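Local coordinates for glycoside hydrolase family 81 (Clostridium thermocellum, PDB 6FOP), which probably hydrolyses beta-1,3-glucans such as laminarin, as a family 81 glucanase linked to the bacterium's cellulosome, at residues F245-V249 against G293-K297; W614-M620 against I638-E644. All blocks are in the same frame, centred on the assembly; numbering follows the deposited sequence. Where two conformers were deposited one is given.

Contact 1. Residues F245-V249 against G293-K297; sequences FTAEV and GTSFK
The carbonyl O of Thr-294 is gripped twice from the facing strand: Ala-247 N donates to it at 2.8 Å in a nearly straight bond (N-H...O 174°), and Thr-246 CA brings a C-H to the same oxygen at 3.4 Å. Phe-245 O is served alike, by Phe-296 N at 3.1 Å and by Ser-295 CA at 3.0 Å. Phe-245 N completes the ladder with a bond of 2.8 Å to Phe-296 O. Phe-245 and Phe-296 thus form an antiparallel hydrogen-bonded pair, followed by the non-hydrogen-bonded pair of Thr-246 and Ser-295. This ladder joins strand 295-301 to strand 240-251, the middle strand of a three-stranded antiparallel sheet. The two Phe side chains share one sheet face. With its CG set between backbone N and carbonyl carbon (chi1 69°), Phe-296 brings its ring alongside Phe-245, whose CB lies over the ring face, 4.0 Å from the ring centroid. The rings run nearly parallel, 12° apart, but are slid so far that they barely overlap; Phe-245 CD1 sits 3.5 Å from Phe-296 CE2, above the rim. Tyr-473 meets the Phe-245 ring steeply, and Leu-261 and Leu-263 pack on Phe-296.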
ATOM      1  N   PHE A 245      -8.227  -6.520  12.887  1.00 13.51           N
ATOM      2  CA  PHE A 245      -8.774  -7.184  11.688  1.00 13.60           C
ATOM      3  C   PHE A 245      -9.917  -8.063  12.140  1.00 14.71           C
ATOM      4  O   PHE A 245      -9.720  -8.870  13.048  1.00 16.05           O
ATOM      5  CB  PHE A 245      -7.700  -8.047  11.044  1.00 13.46           C
ATOM      6  CG  PHE A 245      -6.492  -7.249  10.615  1.00 13.59           C
ATOM      7  CD1 PHE A 245      -5.499  -6.943  11.513  1.00 14.13           C
ATOM      8  CD2 PHE A 245      -6.371  -6.811   9.316  1.00 14.47           C
ATOM      9  CE1 PHE A 245      -4.388  -6.193  11.125  1.00 14.53           C
ATOM     10  CE2 PHE A 245      -5.273  -6.046   8.923  1.00 16.05           C
ATOM     11  CZ  PHE A 245      -4.298  -5.737   9.841  1.00 15.82           C
ATOM     12  N   THR A 246     -11.098  -7.878  11.553  1.00 13.35           N
ATOM     13  CA  THR A 246     -12.298  -8.635  11.969  1.00 13.86           C
ATOM     14  C   THR A 246     -13.010  -9.202  10.759  1.00 13.94           C
ATOM     15  O   THR A 246     -13.269  -8.496   9.791  1.00 14.73           O
ATOM     16  CB  THR A 246     -13.251  -7.738  12.781  1.00 15.55           C
ATOM     17  OG1 THR A 246     -12.515  -7.157  13.862  1.00 17.39           O
ATOM     18  CG2 THR A 246     -14.418  -8.540  13.345  1.00 17.01           C
ATOM     19  N   ALA A 247     -13.319 -10.504  10.832  1.00 15.06           N
ATOM     20  CA  ALA A 247     -14.144 -11.187   9.848  1.00 15.69           C
ATOM     21  C   ALA A 247     -15.475 -11.507  10.506  1.00 15.86           C
ATOM     22  O   ALA A 247     -15.511 -11.993  11.631  1.00 19.80           O
ATOM     23  CB  ALA A 247     -13.467 -12.467   9.387  1.00 16.01           C
ATOM     24  N   GLU A 248     -16.554 -11.213   9.809  1.00 14.67           N
ATOM     25  CA  GLU A 248     -17.888 -11.620  10.211  1.00 15.60           C
ATOM     26  C   GLU A 248     -18.148 -12.965   9.542  1.00 15.62           C
ATOM     27  O   GLU A 248     -17.927 -13.091   8.350  1.00 15.35           O
ATOM     28  CB  GLU A 248     -18.907 -10.596   9.711  1.00 17.00           C
ATOM     29  CG  GLU A 248     -20.353 -10.913   9.967  1.00 21.09           C
ATOM     30  CD  GLU A 248     -21.256  -9.941   9.217  1.00 24.80           C
ATOM     31  OE1 GLU A 248     -21.502 -10.120   7.983  1.00 29.33           O
ATOM     32  OE2 GLU A 248     -21.694  -8.985   9.862  1.00 32.60           O
ATOM     33  N   VAL A 249     -18.692 -13.927  10.287  1.00 15.45           N
ATOM     34  CA  VAL A 249     -19.106 -15.203   9.705  1.00 15.06           C
ATOM     35  C   VAL A 249     -20.606 -15.462   9.868  1.00 16.54           C
ATOM     36  O   VAL A 249     -21.235 -15.046  10.858  1.00 18.37           O
ATOM     37  CB  VAL A 249     -18.302 -16.391  10.246  1.00 17.26           C
ATOM     38  CG1 VAL A 249     -16.827 -16.250   9.929  1.00 18.60           C
ATOM     39  CG2 VAL A 249     -18.507 -16.608  11.727  1.00 19.18           C
ATOM     40  N   GLY A 293      -9.822 -17.854  14.848  1.00 16.45           N
ATOM     41  CA  GLY A 293     -10.611 -16.757  15.379  1.00 18.20           C
ATOM     42  C   GLY A 293     -11.165 -15.901  14.292  1.00 18.43           C
ATOM     43  O   GLY A 293     -10.769 -16.016  13.114  1.00 22.97           O
ATOM     44  N   THR A 294     -12.055 -15.011  14.693  1.00 16.21           N
ATOM     45  CA  THR A 294     -12.624 -14.065  13.771  1.00 16.44           C
ATOM     46  C   THR A 294     -11.962 -12.688  13.855  1.00 16.13           C
ATOM     47  O   THR A 294     -12.333 -11.813  13.094  1.00 17.56           O
ATOM     48  CB  THR A 294     -14.131 -13.933  13.997  1.00 18.08           C
ATOM     49  OG1 THR A 294     -14.373 -13.627  15.371  1.00 21.98           O
ATOM     50  CG2 THR A 294     -14.811 -15.233  13.581  1.00 20.11           C
ATOM     51  N   SER A 295     -10.982 -12.511  14.743  1.00 15.78           N
ATOM     52  CA  SER A 295     -10.263 -11.252  14.801  0.63 15.84           C
ATOM     53  C   SER A 295      -8.883 -11.426  15.379  1.00 15.37           C
ATOM     54  O   SER A 295      -8.601 -12.368  16.119  1.00 17.50           O
ATOM     55  CB  SER A 295     -11.036 -10.205  15.608  0.63 16.93           C
ATOM     56  OG  SER A 295     -11.085 -10.562  16.967  0.63 19.82           O
ATOM     57  N   PHE A 296      -8.022 -10.478  15.025  1.00 14.80           N
ATOM     58  CA  PHE A 296      -6.705 -10.354  15.632  1.00 14.64           C
ATOM     59  C   PHE A 296      -6.249  -8.913  15.517  1.00 14.12           C
ATOM     60  O   PHE A 296      -6.833  -8.119  14.788  1.00 14.38           O
ATOM     61  CB  PHE A 296      -5.683 -11.313  14.994  1.00 14.80           C
ATOM     62  CG  PHE A 296      -5.299 -10.974  13.584  1.00 14.58           C
ATOM     63  CD1 PHE A 296      -6.055 -11.408  12.514  1.00 15.74           C
ATOM     64  CD2 PHE A 296      -4.128 -10.246  13.315  1.00 15.66           C
ATOM     65  CE1 PHE A 296      -5.707 -11.131  11.214  1.00 15.50           C
ATOM     66  CE2 PHE A 296      -3.763  -9.987  12.014  1.00 15.59           C
ATOM     67  CZ  PHE A 296      -4.570 -10.401  10.962  1.00 15.66           C
ATOM     68  N   LYS A 297      -5.166  -8.612  16.221  1.00 14.31           N
ATOM     69  CA  LYS A 297      -4.553  -7.297  16.114  1.00 14.14           C
ATOM     70  C   LYS A 297      -3.078  -7.373  15.822  1.00 14.24           C
ATOM     71  O   LYS A 297      -2.422  -8.369  16.116  1.00 14.95           O
ATOM     72  CB  LYS A 297      -4.822  -6.437  17.337  1.00 17.04           C
ATOM     73  CG  LYS A 297      -4.138  -6.816  18.607  1.00 19.16           C
ATOM     74  CD  LYS A 297      -4.566  -5.831  19.699  1.00 24.24           C
ATOM     75  CE  LYS A 297      -3.792  -6.028  20.977  1.00 28.88           C
ATOM     76  NZ  LYS A 297      -4.261  -5.064  22.014  1.00 32.04           N
TER

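Contact 2. Residues W614-M620 against I638-E644; sequences WKDIQYM and IVPEDGE
Polar contacts centre on Asp-616, in the first turn of helix 615-622, whose OD2 accepts Glu-641 N at 2.8 Å on the syn side, 19° out of the carboxylate plane. OD1 takes one hydrogen from a water at 2.7 Å, and that water gives the other to Val-639 O, so OD2 holds the loop directly at Glu-641 and OD1 through the water at Val-639. With chi1 at 50° the carboxylate folds back over its own backbone, where OD1 also takes a weak bond from Ile-617 N. Within the loop, Glu-641 OE1 accepts Gly-643 N at 2.8 Å from above its carboxylate plane, bracing the type I turn of Glu-641 to Glu-644; OE2 forms a salt bridge with Lys-344. Glu-644 OE1 is hydrogen-bonded to His-648 ND1.

Aromatic contact comes from Trp-614, the N-cap residue. Glu-641 CG lies over one face of its five-membered ring in a CH-pi contact, 3.9 Å from the centroid, while the carboxylate stands at 78° to the indole.

Among the apolar contacts, Ile-638 CD1 reaches Lys-615 CB at 3.8 Å and Tyr-619 CE2 at 4.0 Å; Ile-617 CD1 rests on Glu-644 CG at 3.7 Å. Together these contacts dock an interhelical loop onto a helix start in the C-terminal domain, consistent with the (alpha/alpha)6 toroid expected of the six-hairpin clan.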
ATOM      1  N   TRP A 614      22.062   8.921 -10.501  1.00 14.23           N
ATOM      2  CA  TRP A 614      21.316   9.164  -9.250  1.00 13.80           C
ATOM      3  C   TRP A 614      22.221   9.144  -8.026  1.00 13.51           C
ATOM      4  O   TRP A 614      21.872   8.637  -6.958  1.00 14.50           O
ATOM      5  CB  TRP A 614      20.131   8.200  -9.096  1.00 13.65           C
ATOM      6  CG  TRP A 614      18.988   8.492  -9.999  1.00 14.74           C
ATOM      7  CD1 TRP A 614      18.944   9.364 -11.054  1.00 16.04           C
ATOM      8  CD2 TRP A 614      17.674   7.888  -9.935  1.00 13.22           C
ATOM      9  NE1 TRP A 614      17.700   9.344 -11.634  1.00 16.11           N
ATOM     10  CE2 TRP A 614      16.914   8.431 -10.989  1.00 14.60           C
ATOM     11  CE3 TRP A 614      17.089   6.946  -9.098  1.00 14.65           C
ATOM     12  CZ2 TRP A 614      15.583   8.059 -11.230  1.00 15.68           C
ATOM     13  CZ3 TRP A 614      15.770   6.578  -9.328  1.00 15.28           C
ATOM     14  CH2 TRP A 614      15.038   7.130 -10.394  1.00 15.54           C
ATOM     15  N   LYS A 615      23.399   9.780  -8.185  1.00 13.83           N
ATOM     16  CA  LYS A 615      24.355   9.798  -7.079  1.00 14.28           C
ATOM     17  C   LYS A 615      23.802  10.560  -5.869  1.00 13.31           C
ATOM     18  O   LYS A 615      24.102  10.206  -4.728  1.00 14.04           O
ATOM     19  CB  LYS A 615      25.660  10.470  -7.490  1.00 15.42           C
ATOM     20  CG  LYS A 615      26.553   9.666  -8.419  1.00 17.61           C
ATOM     21  CD  LYS A 615      27.837  10.456  -8.690  1.00 20.19           C
ATOM     22  CE  LYS A 615      28.941   9.617  -9.302  1.00 24.33           C
ATOM     23  NZ  LYS A 615      28.606   9.255 -10.699  1.00 27.42           N
ATOM     24  N   ASP A 616      23.021  11.624  -6.126  1.00 13.14           N
ATOM     25  CA  ASP A 616      22.361  12.353  -5.024  1.00 14.19           C
ATOM     26  C   ASP A 616      21.462  11.447  -4.173  1.00 13.33           C
ATOM     27  O   ASP A 616      21.605  11.382  -2.947  1.00 13.61           O
ATOM     28  CB  ASP A 616      21.600  13.601  -5.483  1.00 14.78           C
ATOM     29  CG  ASP A 616      20.645  13.379  -6.655  1.00 14.52           C
ATOM     30  OD1 ASP A 616      20.637  12.296  -7.304  1.00 14.47           O
ATOM     31  OD2 ASP A 616      19.870  14.314  -6.917  1.00 14.01           O
ATOM     32  N   ILE A 617      20.568  10.718  -4.841  1.00 13.98           N
ATOM     33  CA  ILE A 617      19.654   9.802  -4.148  1.00 14.11           C
ATOM     34  C   ILE A 617      20.484   8.752  -3.405  1.00 12.71           C
ATOM     35  O   ILE A 617      20.204   8.441  -2.238  1.00 13.42           O
ATOM     36  CB  ILE A 617      18.719   9.123  -5.143  1.00 14.80           C
ATOM     37  CG1 ILE A 617      17.886  10.119  -5.943  1.00 16.77           C
ATOM     38  CG2 ILE A 617      17.816   8.122  -4.451  1.00 15.60           C
ATOM     39  CD1 ILE A 617      17.062  11.055  -5.144  1.00 17.95           C
ATOM     40  N   GLN A 618      21.504   8.190  -4.081  1.00 12.62           N
ATOM     41  CA  GLN A 618      22.287   7.113  -3.461  1.00 13.29           C
ATOM     42  C   GLN A 618      23.123   7.592  -2.297  1.00 13.46           C
ATOM     43  O   GLN A 618      23.299   6.871  -1.310  1.00 14.15           O
ATOM     44  CB  GLN A 618      23.177   6.416  -4.480  1.00 14.21           C
ATOM     45  CG  GLN A 618      22.402   5.633  -5.519  1.00 14.92           C
ATOM     46  CD  GLN A 618      21.672   4.455  -4.935  1.00 14.21           C
ATOM     47  OE1 GLN A 618      21.968   4.026  -3.828  1.00 14.62           O
ATOM     48  NE2 GLN A 618      20.750   3.889  -5.715  1.00 15.66           N
ATOM     49  N   TYR A 619      23.667   8.814  -2.399  1.00 13.15           N
ATOM     50  CA  TYR A 619      24.464   9.302  -1.267  1.00 13.83           C
ATOM     51  C   TYR A 619      23.597   9.745  -0.086  1.00 12.55           C
ATOM     52  O   TYR A 619      24.024   9.594   1.071  1.00 13.69           O
ATOM     53  CB  TYR A 619      25.423  10.408  -1.696  1.00 13.84           C
ATOM     54  CG  TYR A 619      26.447  10.013  -2.744  1.00 14.33           C
ATOM     55  CD1 TYR A 619      26.876   8.698  -2.889  1.00 14.40           C
ATOM     56  CD2 TYR A 619      26.996  10.969  -3.575  1.00 14.17           C
ATOM     57  CE1 TYR A 619      27.838   8.341  -3.819  1.00 15.16           C
ATOM     58  CE2 TYR A 619      27.946  10.620  -4.525  1.00 14.11           C
ATOM     59  CZ  TYR A 619      28.341   9.311  -4.671  1.00 15.00           C
ATOM     60  OH  TYR A 619      29.296   8.967  -5.597  1.00 16.25           O
ATOM     61  N   MET A 620      22.371  10.228  -0.338  1.00 13.34           N
ATOM     62  CA  MET A 620      21.426  10.451   0.762  0.55 13.98           C
ATOM     63  C   MET A 620      21.095   9.150   1.484  1.00 13.33           C
ATOM     64  O   MET A 620      21.029   9.106   2.723  1.00 14.21           O
ATOM     65  CB  MET A 620      20.156  11.099   0.261  0.55 14.92           C
ATOM     66  CG  MET A 620      20.347  12.555  -0.130  0.55 14.85           C
ATOM     67  SD  MET A 620      18.733  13.297  -0.482  0.55 14.97           S
ATOM     68  CE  MET A 620      18.340  12.603  -2.076  0.55 16.66           C
ATOM     69  N   ILE A 638      27.211  16.859  -9.510  1.00 15.06           N
ATOM     70  CA  ILE A 638      26.064  15.970  -9.644  1.00 14.78           C
ATOM     71  C   ILE A 638      24.861  16.751 -10.115  1.00 15.10           C
ATOM     72  O   ILE A 638      24.504  17.752  -9.505  1.00 16.08           O
ATOM     73  CB  ILE A 638      25.753  15.266  -8.305  1.00 15.30           C
ATOM     74  CG1 ILE A 638      26.922  14.379  -7.881  1.00 16.37           C
ATOM     75  CG2 ILE A 638      24.488  14.436  -8.415  1.00 15.62           C
ATOM     76  CD1 ILE A 638      26.847  13.911  -6.456  1.00 16.17           C
ATOM     77  N   VAL A 639      24.260  16.337 -11.217  1.00 16.57           N
ATOM     78  CA  VAL A 639      23.037  16.974 -11.686  1.00 16.22           C
ATOM     79  C   VAL A 639      21.884  16.324 -10.908  1.00 15.07           C
ATOM     80  O   VAL A 639      21.715  15.114 -10.986  1.00 15.59           O
ATOM     81  CB  VAL A 639      22.850  16.763 -13.199  1.00 18.26           C
ATOM     82  CG1 VAL A 639      21.532  17.362 -13.662  1.00 19.89           C
ATOM     83  CG2 VAL A 639      24.014  17.409 -13.955  1.00 21.09           C
ATOM     84  N   PRO A 640      21.126  17.093 -10.120  1.00 14.22           N
ATOM     85  CA  PRO A 640      20.076  16.490  -9.296  1.00 14.25           C
ATOM     86  C   PRO A 640      19.082  15.664 -10.077  1.00 14.30           C
ATOM     87  O   PRO A 640      18.705  16.039 -11.193  1.00 14.34           O
ATOM     88  CB  PRO A 640      19.376  17.706  -8.667  1.00 14.84           C
ATOM     89  CG  PRO A 640      20.465  18.732  -8.590  1.00 15.79           C
ATOM     90  CD  PRO A 640      21.232  18.545  -9.864  1.00 15.02           C
ATOM     91  N   GLU A 641      18.661  14.555  -9.481  1.00 13.89           N
ATOM     92  CA  GLU A 641      17.442  13.904  -9.901  1.00 14.45           C
ATOM     93  C   GLU A 641      16.316  14.961  -9.943  1.00 13.97           C
ATOM     94  O   GLU A 641      16.317  15.923  -9.166  1.00 14.71           O
ATOM     95  CB  GLU A 641      17.130  12.713  -8.994  1.00 14.87           C
ATOM     96  CG  GLU A 641      16.019  11.811  -9.515  1.00 15.38           C
ATOM     97  CD  GLU A 641      14.613  12.295  -9.246  1.00 15.59           C
ATOM     98  OE1 GLU A 641      14.416  13.009  -8.249  1.00 15.35           O
ATOM     99  OE2 GLU A 641      13.709  11.974 -10.066  1.00 17.62           O
ATOM    100  N   ASP A 642      15.384  14.841 -10.886  1.00 15.52           N
ATOM    101  CA  ASP A 642      14.454  15.944 -11.116  1.00 16.11           C
ATOM    102  C   ASP A 642      13.586  16.391  -9.918  1.00 15.92           C
ATOM    103  O   ASP A 642      13.157  17.552  -9.861  1.00 17.27           O
ATOM    104  CB  ASP A 642      13.525  15.599 -12.287  1.00 18.26           C
ATOM    105  CG  ASP A 642      14.273  15.410 -13.604  1.00 23.09           C
ATOM    106  OD1 ASP A 642      14.825  16.372 -14.144  1.00 28.56           O
ATOM    107  OD2 ASP A 642      14.297  14.269 -14.118  1.00 30.24           O
ATOM    108  N   GLY A 643      13.331  15.485  -8.975  1.00 14.32           N
ATOM    109  CA  GLY A 643      12.599  15.817  -7.786  1.00 14.01           C
ATOM    110  C   GLY A 643      13.443  16.297  -6.611  1.00 13.90           C
ATOM    111  O   GLY A 643      12.898  16.589  -5.544  1.00 14.17           O
ATOM    112  N   GLU A 644      14.760  16.364  -6.810  1.00 13.57           N
ATOM    113  CA  GLU A 644      15.707  16.703  -5.757  1.00 14.56           C
ATOM    114  C   GLU A 644      16.370  18.070  -6.047  1.00 13.33           C
ATOM    115  O   GLU A 644      16.246  18.621  -7.134  1.00 14.91           O
ATOM    116  CB  GLU A 644      16.810  15.641  -5.711  1.00 16.48           C
ATOM    117  CG  GLU A 644      16.698  14.683  -4.593  1.00 20.08           C
ATOM    118  CD  GLU A 644      16.589  15.314  -3.200  1.00 17.06           C
ATOM    119  OE1 GLU A 644      17.019  16.461  -2.884  1.00 18.20           O
ATOM    120  OE2 GLU A 644      16.056  14.614  -2.376  1.00 17.18           O
TER
HETATM  121  O   HOH W   1      21.399  12.594  -9.923  1.00 19.58           O

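Overall arrangement
From the N terminus, the chain first builds two large antiparallel sheets, then, after helix 211-220, runs through strand 223-235 into 240-251. Contact 1 closes the 43 residues between its segments, which hold strand 260-263, helix 265-268 and strands 280-283 and 286-292, by returning to pair strand 295-301 with 240-251. The helical domain follows, and late in it contact 2 closes a shorter loop of 17 residues around helix 627-633, tying the start of helix 615-622 to the lead-in of helix 646-659. The two closures run in series, neither nested nor crossed. The centres of contact 1 and contact 2 are about 45 Å apart, on opposite sides of the chain's centre.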